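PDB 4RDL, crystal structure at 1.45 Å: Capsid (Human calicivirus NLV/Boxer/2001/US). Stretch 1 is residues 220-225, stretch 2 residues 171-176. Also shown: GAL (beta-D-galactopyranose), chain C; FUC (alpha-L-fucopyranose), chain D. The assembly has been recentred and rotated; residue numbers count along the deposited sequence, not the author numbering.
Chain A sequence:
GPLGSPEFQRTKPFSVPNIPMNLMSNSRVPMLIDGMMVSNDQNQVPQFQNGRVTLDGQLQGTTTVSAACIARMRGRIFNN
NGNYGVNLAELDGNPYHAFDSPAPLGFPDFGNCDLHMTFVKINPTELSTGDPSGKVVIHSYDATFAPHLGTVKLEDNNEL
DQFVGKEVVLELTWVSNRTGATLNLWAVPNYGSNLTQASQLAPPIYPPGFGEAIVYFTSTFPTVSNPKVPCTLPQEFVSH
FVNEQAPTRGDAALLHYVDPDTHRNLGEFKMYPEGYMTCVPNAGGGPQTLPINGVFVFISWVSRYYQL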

# COMPACT_ATOMS: atom_id res chain seq x y z
N THR A 220 3.54 -1.92 -14.23
CA THR A 220 3.70 -3.29 -14.70
C THR A 220 3.21 -4.23 -13.60
O THR A 220 3.62 -4.12 -12.44
CB THR A 220 5.16 -3.58 -15.07
OG1 THR A 220 5.53 -2.74 -16.17
CG2 THR A 220 5.31 -5.03 -15.48
N PHE A 221 2.31 -5.12 -13.97
CA PHE A 221 1.61 -5.96 -13.01
C PHE A 221 1.13 -7.19 -13.77
O PHE A 221 0.89 -7.12 -14.98
CB PHE A 221 0.41 -5.18 -12.45
CG PHE A 221 -0.44 -5.98 -11.49
CD1 PHE A 221 -0.18 -5.94 -10.13
CD2 PHE A 221 -1.49 -6.74 -11.95
CE1 PHE A 221 -0.95 -6.68 -9.25
CE2 PHE A 221 -2.27 -7.48 -11.08
CZ PHE A 221 -2.00 -7.45 -9.73
N PRO A 222 1.02 -8.34 -13.08
CA PRO A 222 0.61 -9.58 -13.77
C PRO A 222 -0.89 -9.66 -14.12
O PRO A 222 -1.59 -10.59 -13.71
CB PRO A 222 0.99 -10.68 -12.76
CG PRO A 222 0.88 -9.99 -11.44
CD PRO A 222 1.44 -8.60 -11.70
N THR A 223 -1.36 -8.66 -14.86
CA THR A 223 -2.59 -8.79 -15.63
C THR A 223 -2.17 -9.50 -16.92
O THR A 223 -1.75 -8.87 -17.91
CB THR A 223 -3.25 -7.42 -15.92
OG1 THR A 223 -2.22 -6.44 -16.08
CG2 THR A 223 -4.18 -6.99 -14.77
N VAL A 224 -2.23 -10.83 -16.89
CA VAL A 224 -1.63 -11.64 -17.94
C VAL A 224 -2.34 -11.41 -19.28
O VAL A 224 -3.57 -11.44 -19.35
CB VAL A 224 -1.61 -13.12 -17.53
CG1 VAL A 224 -1.13 -14.02 -18.66
CG2 VAL A 224 -0.72 -13.29 -16.30
N SER A 225 -1.53 -11.18 -20.31
CA SER A 225 -1.93 -10.76 -21.67
C SER A 225 -1.97 -9.24 -21.88
O SER A 225 -2.00 -8.77 -23.02
CB SER A 225 -3.22 -11.43 -22.17
OG SER A 225 -4.39 -10.76 -21.73
C1 GAL C . -6.84 -20.70 -17.82
C2 GAL C . -6.84 -19.89 -16.54
C3 GAL C . -8.14 -19.22 -16.30
C4 GAL C . -8.57 -18.45 -17.43
C5 GAL C . -8.61 -19.33 -18.64
C6 GAL C . -9.00 -18.64 -19.87
O2 GAL C . -6.52 -20.76 -15.46
O3 GAL C . -8.06 -18.41 -15.11
O4 GAL C . -7.66 -17.33 -17.63
O5 GAL C . -7.28 -19.94 -18.89
O6 GAL C . -9.19 -19.42 -20.95
C1 FUC D . -3.63 -19.70 -20.89
C2 FUC D . -4.01 -18.58 -21.82
C3 FUC D . -5.04 -17.72 -21.19
C4 FUC D . -4.61 -17.21 -19.93
C5 FUC D . -4.16 -18.28 -19.01
C6 FUC D . -3.56 -17.75 -17.81
O2 FUC D . -4.49 -19.11 -23.05
O3 FUC D . -5.41 -16.65 -22.09
O4 FUC D . -3.53 -16.26 -20.10
O5 FUC D . -3.17 -19.20 -19.67
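Stretch 2 (171-176) ELTWVS

Stretch 2 (residues 171-176) is an extended β-strand that begins earlier in the chain and continues beyond the segment, whereas most of stretch 1, from Phe 221 to Ser 225, follows an irregular course. The two segments belong to the same chain and run side by side in the same direction: Pro 222, Thr 223 and Val 224 lie across from Trp 174, Val 175 and Ser 176, with CA–CA distances of 5.1, 4.6 and 5.2 Å. The strand is not uniformly extended, since Thr 173 has phi/psi of -87/-46° before Trp 174 returns to -159/170°. In stretch 1, Pro 222 (-75/57°) turns the backbone, and a short hydrogen bond from Thr 223 N to Phe 221 O (2.7 Å) closes this bend.

Beyond the bend a single β-bridge joins the segments, pairing Thr 223 with Val 175. Both of its hydrogen bonds use the backbone of Val 175. Val 175 N donates to Pro 222 O at 3.0 Å in a nearly linear bond (N-H...O angle 169°); Val 224 N donates to Val 175 O at 2.9 Å and 155°. Val 175 thus bonds to the residues before and after Thr 223, the pattern expected of a parallel bridge. The two carbonyl oxygens Val 175 O and Pro 222 O come within 3.4 Å of each other, but both are acceptors and no bond joins them.

Packing around this bridge is largely apolar, and the contact buries 324 Å² in total. The CA-to-CB bond of Phe 221 points sideways, yet its t rotamer (chi1 177°) brings the end of the ring nearer the strand. There Phe 221 CZ lies 4.3 Å from Leu 172 CD2, and Phe 221 CE2 lies 4.4 Å from Val 175 CG2, the latter at the ring edge. Phe 221 CZ is also 4.0 Å from Leu 172 O. Pro 222 points toward the strand: its CG approaches Thr 173 O at 3.4 Å, and its CB packs against Trp 174 CB at 3.7 Å. The CA-to-CB bond of Thr 173 points away, and the residue meets stretch 1 through its backbone oxygen.

Farther along, Val 224 also points toward stretch 2 and sets CG2 3.6 Å from Trp 174 CE3, an oblique approach to the indole. Thr 223 and Val 175 both point sideways, with Thr 223 CG2 3.8 Å from Val 175 CB.

The sugars lie near this end of the contact. Trp 174 CZ3 is 3.8 Å from FUC C6, which sits at the edge of the indole, while Val 224 CG1 comes within 3.6 Å of FUC O4. Ser 176 CB approaches the same FUC C6 at 3.9 Å, and Ser 176 OG is 2.7 Å from GAL O4 and 3.0 Å from GAL O3, within hydrogen-bonding reach of both hydroxyls. Residues of the two stretches therefore contribute jointly to the surface that contacts fucose.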

# COMPACT_ATOMS: atom_id res chain seq x y z
N GLU A 171 -6.05 -10.94 -1.23
CA GLU A 171 -5.32 -9.95 -2.01
C GLU A 171 -5.21 -10.43 -3.45
O GLU A 171 -5.09 -11.62 -3.72
CB GLU A 171 -3.93 -9.70 -1.44
CG GLU A 171 -3.28 -8.48 -2.07
CD GLU A 171 -1.79 -8.42 -1.86
OE1 GLU A 171 -1.16 -7.52 -2.47
OE2 GLU A 171 -1.25 -9.25 -1.09
N LEU A 172 -5.25 -9.48 -4.38
CA LEU A 172 -5.16 -9.80 -5.80
C LEU A 172 -3.72 -10.13 -6.19
O LEU A 172 -2.86 -9.25 -6.23
CB LEU A 172 -5.69 -8.63 -6.62
CG LEU A 172 -5.74 -8.89 -8.13
CD1 LEU A 172 -6.70 -10.04 -8.45
CD2 LEU A 172 -6.16 -7.62 -8.86
N THR A 173 -3.45 -11.39 -6.49
CA THR A 173 -2.10 -11.81 -6.86
C THR A 173 -1.84 -11.64 -8.35
O THR A 173 -0.80 -11.12 -8.76
CB THR A 173 -1.84 -13.26 -6.44
OG1 THR A 173 -2.04 -13.36 -5.03
CG2 THR A 173 -0.41 -13.70 -6.77
N TRP A 174 -2.79 -12.09 -9.16
CA TRP A 174 -2.70 -11.89 -10.60
C TRP A 174 -4.08 -12.00 -11.24
O TRP A 174 -5.06 -12.38 -10.57
CB TRP A 174 -1.67 -12.84 -11.25
CG TRP A 174 -1.98 -14.32 -11.18
CD1 TRP A 174 -1.91 -15.13 -10.07
CD2 TRP A 174 -2.35 -15.16 -12.27
NE1 TRP A 174 -2.25 -16.42 -10.41
CE2 TRP A 174 -2.51 -16.47 -11.76
CE3 TRP A 174 -2.57 -14.94 -13.64
CZ2 TRP A 174 -2.89 -17.55 -12.57
CZ3 TRP A 174 -2.93 -16.01 -14.44
CH2 TRP A 174 -3.10 -17.30 -13.89
N VAL A 175 -4.17 -11.64 -12.52
CA VAL A 175 -5.43 -11.58 -13.25
C VAL A 175 -5.24 -12.26 -14.59
O VAL A 175 -4.19 -12.13 -15.22
CB VAL A 175 -5.87 -10.11 -13.48
CG1 VAL A 175 -7.15 -10.05 -14.30
CG2 VAL A 175 -6.04 -9.38 -12.15
N SER A 176 -6.25 -13.01 -15.02
CA SER A 176 -6.26 -13.55 -16.37
C SER A 176 -7.63 -13.35 -17.03
O SER A 176 -8.61 -13.00 -16.36
CB SER A 176 -5.88 -15.03 -16.38
OG SER A 176 -6.82 -15.78 -15.64